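Local coordinates for protein mannan endo-1,6-alpha-mannosidase (Chaetomium thermophilum, PDB 6RY0) that probably cleaves or transfers alpha-1,6-mannosidic linkages, as a family 76 glycoside hydrolase linked to the transfer of GPI-anchored glycoproteins into the fungal cell wall, at residues A[180-185]-A[193-198]; A[242-247]-A[258-263]; A[115-120]-A[128-133]. One frame throughout, in Å; residues are numbered along the deposited sequence.

Contact 1: residues A[180-185]-A[193-198]; sequences LRWQIP and YKNTIA
Lys-194, whose aliphatic chain lies against Arg-181, has its NZ gripped by three oxygens of the preceding loop: Asp-173 OD1 in a salt bridge, and the carbonyls of Thr-175 and Gly-178 in hydrogen bonds. Arg-181 NH2 takes OD2 of the same Asp-173, so one carboxylate joins two cations and probably offsets their like charge; Arg-181 NE and Lys-194 NZ stay 4.9 Å apart. In the (alpha/alpha)6 barrel of this glycoside hydrolase family, the loop 180-185 here flanks the short strand 193-195, which runs straight into helix 196-213. The two backbones are tied where Trp-182 N donates to Tyr-193 O at 2.8 Å, and beyond that bond Lys-194 CE slants across Arg-181 CG at 3.7 Å.

The indole of Trp-182 has an amide nitrogen over each face. Over one face, nearer the rim, comes Asn-195 ND2, 3.3 Å from Trp-182 CD1, with its amide tilted 56° to the ring; Gln-183 NE2 sits above the centre of the opposite face. CG stands anti to the backbone N (chi1 -176°), which brings one face of the ring against Asn-195 ND2, and the indole NE1 goes on to Asp-128. Asn-195 is also the N-cap of helix 196-213: OD1 turns to Ala-198 N in a weak, 3.5 Å capping bond, while ND2 faces the indole. Beside the amide, Trp-182 CE3 comes to the edge of the Tyr-193 ring, 4.0 Å from its CD2. Ala-198 CB points at the loop and rests 3.8 Å from Arg-181 O, and Leu-180 CD1 lies 3.6 Å from Ala-198 O.

Contact 2: residues A[242-247]-A[258-263]; sequences VYDGGH and AQFSYN
Asp-244 OD1 comes up to the edge of the Phe-260 ring, near its plane and 3.3 Å from CD2, with the carboxylate turned 69° to the ring. This is a water-bridged join within the (alpha/alpha)6 barrel, between the loop leading into strand 245-247 and the start of helix 261-278; no direct hydrogen bond crosses it. Val-242 CG1 adds an apolar touch on Asn-263 CB at 3.9 Å.

Next come the waters. One donates to Val-242 O and to Ala-258 O and accepts from Phe-260 N and, at 3.0 Å, from Asn-263 ND2, so four bonds fix it between the backbones. Another bridges Val-242 O and Phe-260 O. A third accepts from Asn-263 ND2 and donates to Asp-244 O, with a weak bond to OD1.

In Asp-244, CG stands anti to the backbone N (chi1 -164°), which carries OD1 to Phe-260, and the hydroxyl of Tyr-193 holds OD2. An alanine here is likely to leave the Tyr-193 hydroxyl without its mate and two waters without one of their acceptors. The closer of the two waters at the carboxylate, 2.7 Å from Asp-244 OD1, is also hydrogen-bonded to Tyr-262 OH at 3.1 Å.

Contact 3: residues A[115-120]-A[128-133]; sequences DYQPPN and DDQGFW
Tyr-116 lays its ring against the base of Trp-133, and its atoms can be followed outward. CB starts 3.9 Å from Trp-133 CB. That methylene then sits over one face of the phenol, 3.6 Å from the ring centroid and 19° off the normal, a CH-pi contact that reaches closest to CG. Farther out, CE1 meets Trp-133 CE3 at 3.4 Å; the phenol and the five-membered ring are tilted by only 21° but slid apart, so they barely overlap. At the tip, OH bonds to the carbonyl of Met-106.

Along the backbone of the loop, Gln-130 extends from the helix to bond NE2 to Asp-115 O at 3.0 Å, an almost straight bond with the oxygen in the amide plane. NE2 also bonds Thr-165, and OE1 is held by Arg-171 and Gln-166, which together fix the rotation of the amide. Asp-115 folds back in an Asx turn, OD1 taking Gln-117 N at 3.0 Å from above the carboxylate plane. Tyr-116 O, buried beside Gln-130 CG, has no polar partner in the model.

Residues 115-117 thus lie between helix 127-142 and helix 155-167, whose Ala-161 and Leu-158 pack on Asp-115 and Tyr-116, while Trp-133 turns toward Trp-76 and Met-83 of helix 76-93.

How the contacts relate
Contacts 1 and 2, 12 Å apart by centres, share the small antiparallel sheet of strands 193-195 and 245-247; besides backbone bonds, two side-chain bonds stitch them, Tyr-193 OH to Asp-244 OD2 and Thr-196 OG1 to Tyr-243 O, both 2.7 Å. Contact 3 lies about 13 Å from contact 1, centre to centre, and is joined to it by Trp-182 NE1 and Asp-128 OD2 at 3.1 Å. Contacts 2 and 3, with centres about 21 Å apart, touch where Tyr-262 CD2 packs on Phe-132 CZ, 3.9 Å. Asp-129, a ligand of a second calcium site not occupied in this chain, belongs to contact 3, its side chain about 5 Å from that of Trp-182 by nearest atoms; Asp-73 and His-385 hold the bound calcium.

Contact 1: residues A[180-185]-A[193-198]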
loop_
_atom_site.group_PDB
_atom_site.type_symbol
_atom_site.label_atom_id
_atom_site.label_comp_id
_atom_site.label_asym_id
_atom_site.label_seq_id
_atom_site.Cartn_x
_atom_site.Cartn_y
_atom_site.Cartn_z
ATOM N N LEU A 180 -11.344 -5.848 -12.390
ATOM C CA LEU A 180 -12.076 -5.824 -11.142
ATOM C C LEU A 180 -12.871 -4.541 -10.996
ATOM O O LEU A 180 -12.427 -3.448 -11.332
ATOM C CB LEU A 180 -11.116 -5.897 -9.948
ATOM C CG LEU A 180 -10.371 -7.197 -9.727
ATOM C CD1 LEU A 180 -9.355 -7.023 -8.618
ATOM C CD2 LEU A 180 -11.321 -8.297 -9.378
ATOM N N ARG A 181 -14.054 -4.709 -10.414
ATOM C CA ARG A 181 -14.822 -3.621 -9.844
ATOM C C ARG A 181 -14.195 -3.162 -8.536
ATOM O O ARG A 181 -13.521 -3.920 -7.845
ATOM C CB ARG A 181 -16.278 -4.051 -9.627
ATOM C CG ARG A 181 -16.980 -4.439 -10.929
ATOM C CD ARG A 181 -18.263 -5.189 -10.655
ATOM N NE ARG A 181 -18.943 -5.606 -11.881
ATOM C CZ ARG A 181 -19.913 -4.902 -12.473
ATOM N NH1 ARG A 181 -20.262 -3.713 -11.995
ATOM N NH2 ARG A 181 -20.531 -5.398 -13.538
ATOM N N TRP A 182 -14.461 -1.919 -8.173
ATOM C CA TRP A 182 -13.975 -1.369 -6.931
ATOM C C TRP A 182 -14.451 -2.185 -5.742
ATOM O O TRP A 182 -13.664 -2.529 -4.858
ATOM C CB TRP A 182 -14.438 0.076 -6.837
ATOM C CG TRP A 182 -13.958 0.817 -5.667
ATOM C CD1 TRP A 182 -12.878 0.542 -4.864
ATOM C CD2 TRP A 182 -14.509 2.015 -5.188
ATOM N NE1 TRP A 182 -12.720 1.535 -3.915
ATOM C CE2 TRP A 182 -13.738 2.437 -4.082
ATOM C CE3 TRP A 182 -15.608 2.781 -5.575
ATOM C CZ2 TRP A 182 -14.033 3.590 -3.376
ATOM C CZ3 TRP A 182 -15.896 3.910 -4.887
ATOM C CH2 TRP A 182 -15.126 4.307 -3.785
ATOM N N GLN A 183 -15.760 -2.430 -5.686
ATOM C CA GLN A 183 -16.405 -3.088 -4.564
ATOM C C GLN A 183 -16.596 -4.573 -4.770
ATOM O O GLN A 183 -16.739 -5.048 -5.898
ATOM C CB GLN A 183 -17.741 -2.430 -4.305
ATOM C CG GLN A 183 -17.632 -0.939 -3.962
ATOM C CD GLN A 183 -16.841 -0.716 -2.675
ATOM O OE1 GLN A 183 -17.141 -1.317 -1.652
ATOM N NE2 GLN A 183 -15.753 0.036 -2.768
ATOM N N ILE A 184 -16.596 -5.302 -3.651
ATOM C CA ILE A 184 -16.860 -6.725 -3.657
ATOM C C ILE A 184 -18.355 -7.036 -3.637
ATOM O O ILE A 184 -18.848 -7.761 -4.476
ATOM C CB ILE A 184 -16.031 -7.464 -2.555
ATOM C CG1 ILE A 184 -14.546 -7.360 -2.882
ATOM C CG2 ILE A 184 -16.483 -8.913 -2.426
ATOM C CD1 ILE A 184 -13.653 -7.611 -1.700
ATOM N N PRO A 185 -19.108 -6.452 -2.694
ATOM C CA PRO A 185 -20.554 -6.726 -2.684
ATOM C C PRO A 185 -21.291 -5.992 -3.828
ATOM O O PRO A 185 -21.128 -4.768 -3.978
ATOM C CB PRO A 185 -21.006 -6.195 -1.302
ATOM C CG PRO A 185 -19.752 -6.025 -0.501
ATOM C CD PRO A 185 -18.715 -5.642 -1.525
ATOM N N TYR A 193 -17.988 1.015 -10.570
ATOM C CA TYR A 193 -16.750 1.711 -10.888
ATOM C C TYR A 193 -15.619 0.690 -10.958
ATOM O O TYR A 193 -15.301 0.036 -9.965
ATOM C CB TYR A 193 -16.465 2.750 -9.809
ATOM C CG TYR A 193 -15.371 3.760 -10.087
ATOM C CD1 TYR A 193 -15.351 4.496 -11.262
ATOM C CD2 TYR A 193 -14.403 4.065 -9.126
ATOM C CE1 TYR A 193 -14.373 5.468 -11.486
ATOM C CE2 TYR A 193 -13.434 5.037 -9.352
ATOM C CZ TYR A 193 -13.433 5.745 -10.528
ATOM O OH TYR A 193 -12.499 6.726 -10.795
ATOM N N LYS A 194 -15.026 0.530 -12.131
ATOM C CA LYS A 194 -13.839 -0.313 -12.272
ATOM C C LYS A 194 -12.645 0.622 -12.202
ATOM O O LYS A 194 -12.417 1.424 -13.101
ATOM C CB LYS A 194 -13.864 -1.112 -13.568
ATOM C CG LYS A 194 -14.881 -2.254 -13.550
ATOM C CD LYS A 194 -14.804 -3.222 -14.695
ATOM C CE LYS A 194 -15.601 -4.458 -14.357
ATOM N NZ LYS A 194 -15.466 -5.541 -15.386
ATOM N N ASN A 195 -11.928 0.563 -11.094
ATOM C CA ASN A 195 -10.921 1.541 -10.841
ATOM C C ASN A 195 -9.524 0.963 -10.838
ATOM O O ASN A 195 -9.294 -0.238 -10.721
ATOM C CB ASN A 195 -11.209 2.344 -9.599
ATOM C CG ASN A 195 -11.287 1.547 -8.353
ATOM O OD1 ASN A 195 -11.190 0.314 -8.331
ATOM N ND2 ASN A 195 -11.464 2.255 -7.257
ATOM N N THR A 196 -8.564 1.860 -11.010
ATOM C CA THR A 196 -7.184 1.447 -11.044
ATOM C C THR A 196 -6.765 0.763 -9.773
ATOM O O THR A 196 -6.122 -0.288 -9.842
ATOM C CB THR A 196 -6.291 2.632 -11.373
ATOM O OG1 THR A 196 -6.718 3.103 -12.643
ATOM C CG2 THR A 196 -4.836 2.229 -11.381
ATOM N N ILE A 197 -7.077 1.333 -8.615
ATOM C CA ILE A 197 -6.456 0.831 -7.396
ATOM C C ILE A 197 -6.850 -0.630 -7.118
ATOM O O ILE A 197 -6.004 -1.421 -6.683
ATOM C CB ILE A 197 -6.693 1.749 -6.184
ATOM C CG1 ILE A 197 -5.872 1.280 -4.981
ATOM C CG2 ILE A 197 -8.186 1.881 -5.833
ATOM C CD1 ILE A 197 -4.442 1.349 -5.172
ATOM N N ALA A 198 -8.110 -1.017 -7.334
ATOM C CA ALA A 198 -8.484 -2.408 -7.105
ATOM C C ALA A 198 -7.634 -3.341 -7.964
ATOM O O ALA A 198 -7.130 -4.378 -7.527
ATOM C CB ALA A 198 -9.977 -2.612 -7.455
#

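Contact 2: residues A[242-247]-A[258-263]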
loop_
_atom_site.group_PDB
_atom_site.type_symbol
_atom_site.label_atom_id
_atom_site.label_comp_id
_atom_site.label_asym_id
_atom_site.label_seq_id
_atom_site.Cartn_x
_atom_site.Cartn_y
_atom_site.Cartn_z
ATOM N N VAL A 242 -1.243 7.621 -14.840
ATOM C CA VAL A 242 -2.123 6.562 -14.370
ATOM C C VAL A 242 -3.354 7.181 -13.727
ATOM O O VAL A 242 -3.287 7.827 -12.662
ATOM C CB VAL A 242 -1.397 5.600 -13.418
ATOM C CG1 VAL A 242 -2.360 4.504 -12.947
ATOM C CG2 VAL A 242 -0.177 4.984 -14.104
ATOM N N TYR A 243 -4.469 7.060 -14.429
ATOM C CA TYR A 243 -5.728 7.666 -14.064
ATOM C C TYR A 243 -6.488 6.795 -13.048
ATOM O O TYR A 243 -6.030 5.737 -12.650
ATOM C CB TYR A 243 -6.549 7.881 -15.346
ATOM C CG TYR A 243 -5.801 8.702 -16.385
ATOM C CD1 TYR A 243 -5.232 9.916 -16.055
ATOM C CD2 TYR A 243 -5.658 8.229 -17.673
ATOM C CE1 TYR A 243 -4.549 10.656 -16.998
ATOM C CE2 TYR A 243 -4.973 8.951 -18.624
ATOM C CZ TYR A 243 -4.406 10.184 -18.278
ATOM O OH TYR A 243 -3.712 10.955 -19.190
ATOM N N ASP A 244 -7.631 7.289 -12.618
ATOM C CA ASP A 244 -8.295 6.708 -11.461
ATOM C C ASP A 244 -9.267 5.573 -11.776
ATOM O O ASP A 244 -9.354 4.631 -10.999
ATOM C CB ASP A 244 -9.020 7.793 -10.654
ATOM C CG ASP A 244 -9.384 7.298 -9.274
ATOM O OD1 ASP A 244 -8.418 7.130 -8.481
ATOM O OD2 ASP A 244 -10.573 7.020 -8.984
ATOM N N GLY A 245 -10.010 5.642 -12.860
ATOM C CA GLY A 245 -11.001 4.611 -13.155
ATOM C C GLY A 245 -12.061 5.081 -14.133
ATOM O O GLY A 245 -11.928 6.170 -14.691
ATOM N N GLY A 246 -13.067 4.235 -14.323
ATOM C CA GLY A 246 -14.175 4.519 -15.211
ATOM C C GLY A 246 -15.342 3.627 -14.817
ATOM O O GLY A 246 -15.176 2.689 -14.028
ATOM N N HIS A 247 -16.535 3.903 -15.333
ATOM C CA HIS A 247 -17.738 3.186 -14.934
ATOM C C HIS A 247 -18.226 2.217 -15.995
ATOM O O HIS A 247 -18.205 2.504 -17.213
ATOM C CB HIS A 247 -18.866 4.162 -14.619
ATOM C CG HIS A 247 -18.589 5.021 -13.430
ATOM N ND1 HIS A 247 -17.982 6.251 -13.534
ATOM C CD2 HIS A 247 -18.832 4.829 -12.112
ATOM C CE1 HIS A 247 -17.864 6.784 -12.329
ATOM N NE2 HIS A 247 -18.367 5.937 -11.446
ATOM N N ALA A 258 -8.103 12.003 -12.585
ATOM C CA ALA A 258 -7.338 12.310 -11.378
ATOM C C ALA A 258 -6.182 11.324 -11.263
ATOM O O ALA A 258 -6.357 10.120 -11.408
ATOM C CB ALA A 258 -8.209 12.216 -10.131
ATOM N N GLN A 259 -5.017 11.862 -10.956
ATOM C CA GLN A 259 -3.754 11.126 -10.831
ATOM C C GLN A 259 -3.320 11.076 -9.374
ATOM O O GLN A 259 -2.681 12.003 -8.876
ATOM C CB GLN A 259 -2.678 11.761 -11.683
ATOM C CG GLN A 259 -2.924 11.630 -13.187
ATOM C CD GLN A 259 -1.841 12.342 -13.975
ATOM O OE1 GLN A 259 -0.646 11.947 -13.894
ATOM N NE2 GLN A 259 -2.200 13.327 -14.711
ATOM N N PHE A 260 -3.674 9.987 -8.688
ATOM C CA PHE A 260 -3.258 9.786 -7.315
ATOM C C PHE A 260 -1.927 9.049 -7.300
ATOM O O PHE A 260 -1.729 8.065 -8.042
ATOM C CB PHE A 260 -4.318 9.028 -6.521
ATOM C CG PHE A 260 -5.576 9.821 -6.328
ATOM C CD1 PHE A 260 -5.612 10.825 -5.385
ATOM C CD2 PHE A 260 -6.689 9.610 -7.107
ATOM C CE1 PHE A 260 -6.736 11.591 -5.223
ATOM C CE2 PHE A 260 -7.829 10.385 -6.950
ATOM C CZ PHE A 260 -7.842 11.367 -6.016
ATOM N N SER A 261 -1.025 9.496 -6.432
ATOM C CA SER A 261 0.341 9.005 -6.459
ATOM C C SER A 261 0.420 7.496 -6.283
ATOM O O SER A 261 1.229 6.824 -6.939
ATOM C CB SER A 261 1.136 9.707 -5.369
ATOM O OG SER A 261 0.699 9.363 -4.073
ATOM N N TYR A 262 -0.411 6.955 -5.405
ATOM C CA TYR A 262 -0.297 5.532 -5.075
ATOM C C TYR A 262 -0.694 4.636 -6.233
ATOM O O TYR A 262 -0.294 3.480 -6.242
ATOM C CB TYR A 262 -1.059 5.175 -3.783
ATOM C CG TYR A 262 -2.578 5.033 -3.843
ATOM C CD1 TYR A 262 -3.379 5.793 -4.703
ATOM C CD2 TYR A 262 -3.211 4.136 -3.008
ATOM C CE1 TYR A 262 -4.759 5.669 -4.723
ATOM C CE2 TYR A 262 -4.602 4.028 -3.024
ATOM C CZ TYR A 262 -5.374 4.778 -3.900
ATOM O OH TYR A 262 -6.741 4.659 -3.951
ATOM N N ASN A 263 -1.498 5.111 -7.167
ATOM C CA ASN A 263 -1.868 4.287 -8.312
ATOM C C ASN A 263 -0.685 4.039 -9.221
ATOM O O ASN A 263 -0.321 2.889 -9.513
ATOM C CB ASN A 263 -3.037 4.914 -9.096
ATOM C CG ASN A 263 -4.378 4.543 -8.543
ATOM O OD1 ASN A 263 -4.550 3.442 -8.013
ATOM N ND2 ASN A 263 -5.363 5.419 -8.711
HETATM O O HOH W 1 -1.328 8.009 -10.742
HETATM O O HOH W 2 -4.974 7.937 -10.366
HETATM O O HOH W 3 -8.154 4.022 -8.530
HETATM O O HOH W 4 -8.609 5.769 -6.207
#

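Contact 3: residues A[115-120]-A[128-133]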
loop_
_atom_site.group_PDB
_atom_site.type_symbol
_atom_site.label_atom_id
_atom_site.label_comp_id
_atom_site.label_asym_id
_atom_site.label_seq_id
_atom_site.Cartn_x
_atom_site.Cartn_y
_atom_site.Cartn_z
ATOM N N ASP A 115 -9.052 -14.680 4.937
ATOM C CA ASP A 115 -9.031 -14.094 3.611
ATOM C C ASP A 115 -9.175 -12.579 3.650
ATOM O O ASP A 115 -9.376 -11.951 2.610
ATOM C CB ASP A 115 -10.102 -14.692 2.710
ATOM C CG ASP A 115 -11.503 -14.465 3.205
ATOM O OD1 ASP A 115 -11.659 -13.889 4.298
ATOM O OD2 ASP A 115 -12.442 -14.875 2.486
ATOM N N TYR A 116 -9.074 -11.968 4.840
ATOM C CA TYR A 116 -9.285 -10.532 4.999
ATOM C C TYR A 116 -10.636 -10.080 4.461
ATOM O O TYR A 116 -10.775 -8.970 3.946
ATOM C CB TYR A 116 -8.094 -9.704 4.478
ATOM C CG TYR A 116 -6.920 -9.782 5.415
ATOM C CD1 TYR A 116 -7.006 -9.237 6.680
ATOM C CD2 TYR A 116 -5.729 -10.394 5.075
ATOM C CE1 TYR A 116 -5.968 -9.317 7.582
ATOM C CE2 TYR A 116 -4.657 -10.472 5.971
ATOM C CZ TYR A 116 -4.797 -9.951 7.222
ATOM O OH TYR A 116 -3.735 -10.056 8.092
ATOM N N GLN A 117 -11.672 -10.908 4.686
ATOM C CA GLN A 117 -13.051 -10.512 4.437
ATOM C C GLN A 117 -13.913 -10.686 5.678
ATOM O O GLN A 117 -14.939 -11.355 5.651
ATOM C CB GLN A 117 -13.650 -11.280 3.261
ATOM C CG GLN A 117 -12.792 -11.131 2.008
ATOM C CD GLN A 117 -13.481 -11.618 0.774
ATOM O OE1 GLN A 117 -14.061 -10.820 0.029
ATOM N NE2 GLN A 117 -13.456 -12.925 0.544
ATOM N N PRO A 118 -13.523 -10.063 6.793
ATOM C CA PRO A 118 -14.361 -10.154 7.970
ATOM C C PRO A 118 -15.739 -9.470 7.660
ATOM O O PRO A 118 -15.825 -8.372 7.189
ATOM C CB PRO A 118 -13.555 -9.383 9.017
ATOM C CG PRO A 118 -12.753 -8.412 8.272
ATOM C CD PRO A 118 -12.373 -9.173 7.000
ATOM N N PRO A 119 -16.859 -10.196 7.846
ATOM C CA PRO A 119 -18.136 -9.666 7.320
ATOM C C PRO A 119 -18.675 -8.491 8.120
ATOM O O PRO A 119 -19.508 -7.714 7.614
ATOM C CB PRO A 119 -19.088 -10.878 7.406
ATOM C CG PRO A 119 -18.502 -11.768 8.441
ATOM C CD PRO A 119 -16.995 -11.594 8.286
ATOM N N ASN A 120 -18.223 -8.354 9.364
ATOM C CA ASN A 120 -18.625 -7.153 10.085
ATOM C C ASN A 120 -18.213 -5.925 9.339
ATOM O O ASN A 120 -18.850 -4.901 9.471
ATOM C CB ASN A 120 -18.100 -7.138 11.504
ATOM C CG ASN A 120 -18.891 -8.071 12.402
ATOM O OD1 ASN A 120 -19.830 -8.755 11.956
ATOM N ND2 ASN A 120 -18.499 -8.136 13.653
ATOM N N ASP A 128 -9.747 -3.036 -3.169
ATOM C CA ASP A 128 -8.587 -2.300 -2.671
ATOM C C ASP A 128 -8.415 -2.447 -1.153
ATOM O O ASP A 128 -7.307 -2.632 -0.672
ATOM C CB ASP A 128 -8.663 -0.805 -3.064
ATOM C CG ASP A 128 -9.978 -0.092 -2.689
ATOM O OD1 ASP A 128 -11.018 -0.741 -2.492
ATOM O OD2 ASP A 128 -9.963 1.148 -2.560
ATOM N N ASP A 129 -9.504 -2.358 -0.398
ATOM C CA ASP A 129 -9.392 -2.487 1.043
ATOM C C ASP A 129 -8.822 -3.850 1.413
ATOM O O ASP A 129 -7.875 -3.969 2.194
ATOM C CB ASP A 129 -10.741 -2.300 1.735
ATOM C CG ASP A 129 -11.426 -1.045 1.347
ATOM O OD1 ASP A 129 -12.182 -1.054 0.394
ATOM O OD2 ASP A 129 -11.205 -0.021 1.968
ATOM N N GLN A 130 -9.423 -4.893 0.856
ATOM C CA GLN A 130 -8.952 -6.257 1.075
ATOM C C GLN A 130 -7.515 -6.405 0.559
ATOM O O GLN A 130 -6.666 -7.030 1.215
ATOM C CB GLN A 130 -9.883 -7.235 0.343
ATOM C CG GLN A 130 -9.532 -8.674 0.594
ATOM C CD GLN A 130 -10.114 -9.643 -0.410
ATOM O OE1 GLN A 130 -10.466 -9.255 -1.531
ATOM N NE2 GLN A 130 -10.179 -10.916 -0.037
ATOM N N GLY A 131 -7.244 -5.815 -0.592
ATOM C CA GLY A 131 -5.935 -5.878 -1.188
ATOM C C GLY A 131 -4.857 -5.305 -0.322
ATOM O O GLY A 131 -3.781 -5.899 -0.253
ATOM N N PHE A 132 -5.109 -4.171 0.329
ATOM C CA PHE A 132 -4.069 -3.588 1.185
ATOM C C PHE A 132 -3.709 -4.504 2.344
ATOM O O PHE A 132 -2.538 -4.600 2.710
ATOM C CB PHE A 132 -4.459 -2.201 1.663
ATOM C CG PHE A 132 -3.983 -1.123 0.771
ATOM C CD1 PHE A 132 -2.746 -0.566 0.953
ATOM C CD2 PHE A 132 -4.759 -0.671 -0.291
ATOM C CE1 PHE A 132 -2.266 0.429 0.087
ATOM C CE2 PHE A 132 -4.267 0.296 -1.151
ATOM C CZ PHE A 132 -3.012 0.822 -0.935
ATOM N N TRP A 133 -4.692 -5.185 2.939
ATOM C CA TRP A 133 -4.386 -6.174 3.971
ATOM C C TRP A 133 -3.594 -7.327 3.392
ATOM O O TRP A 133 -2.629 -7.786 3.994
ATOM C CB TRP A 133 -5.671 -6.671 4.640
ATOM C CG TRP A 133 -6.270 -5.698 5.603
ATOM C CD1 TRP A 133 -7.272 -4.824 5.388
ATOM C CD2 TRP A 133 -5.874 -5.526 6.973
ATOM N NE1 TRP A 133 -7.532 -4.107 6.549
ATOM C CE2 TRP A 133 -6.698 -4.545 7.540
ATOM C CE3 TRP A 133 -4.891 -6.112 7.765
ATOM C CZ2 TRP A 133 -6.562 -4.139 8.876
ATOM C CZ3 TRP A 133 -4.764 -5.717 9.088
ATOM C CH2 TRP A 133 -5.596 -4.746 9.627
#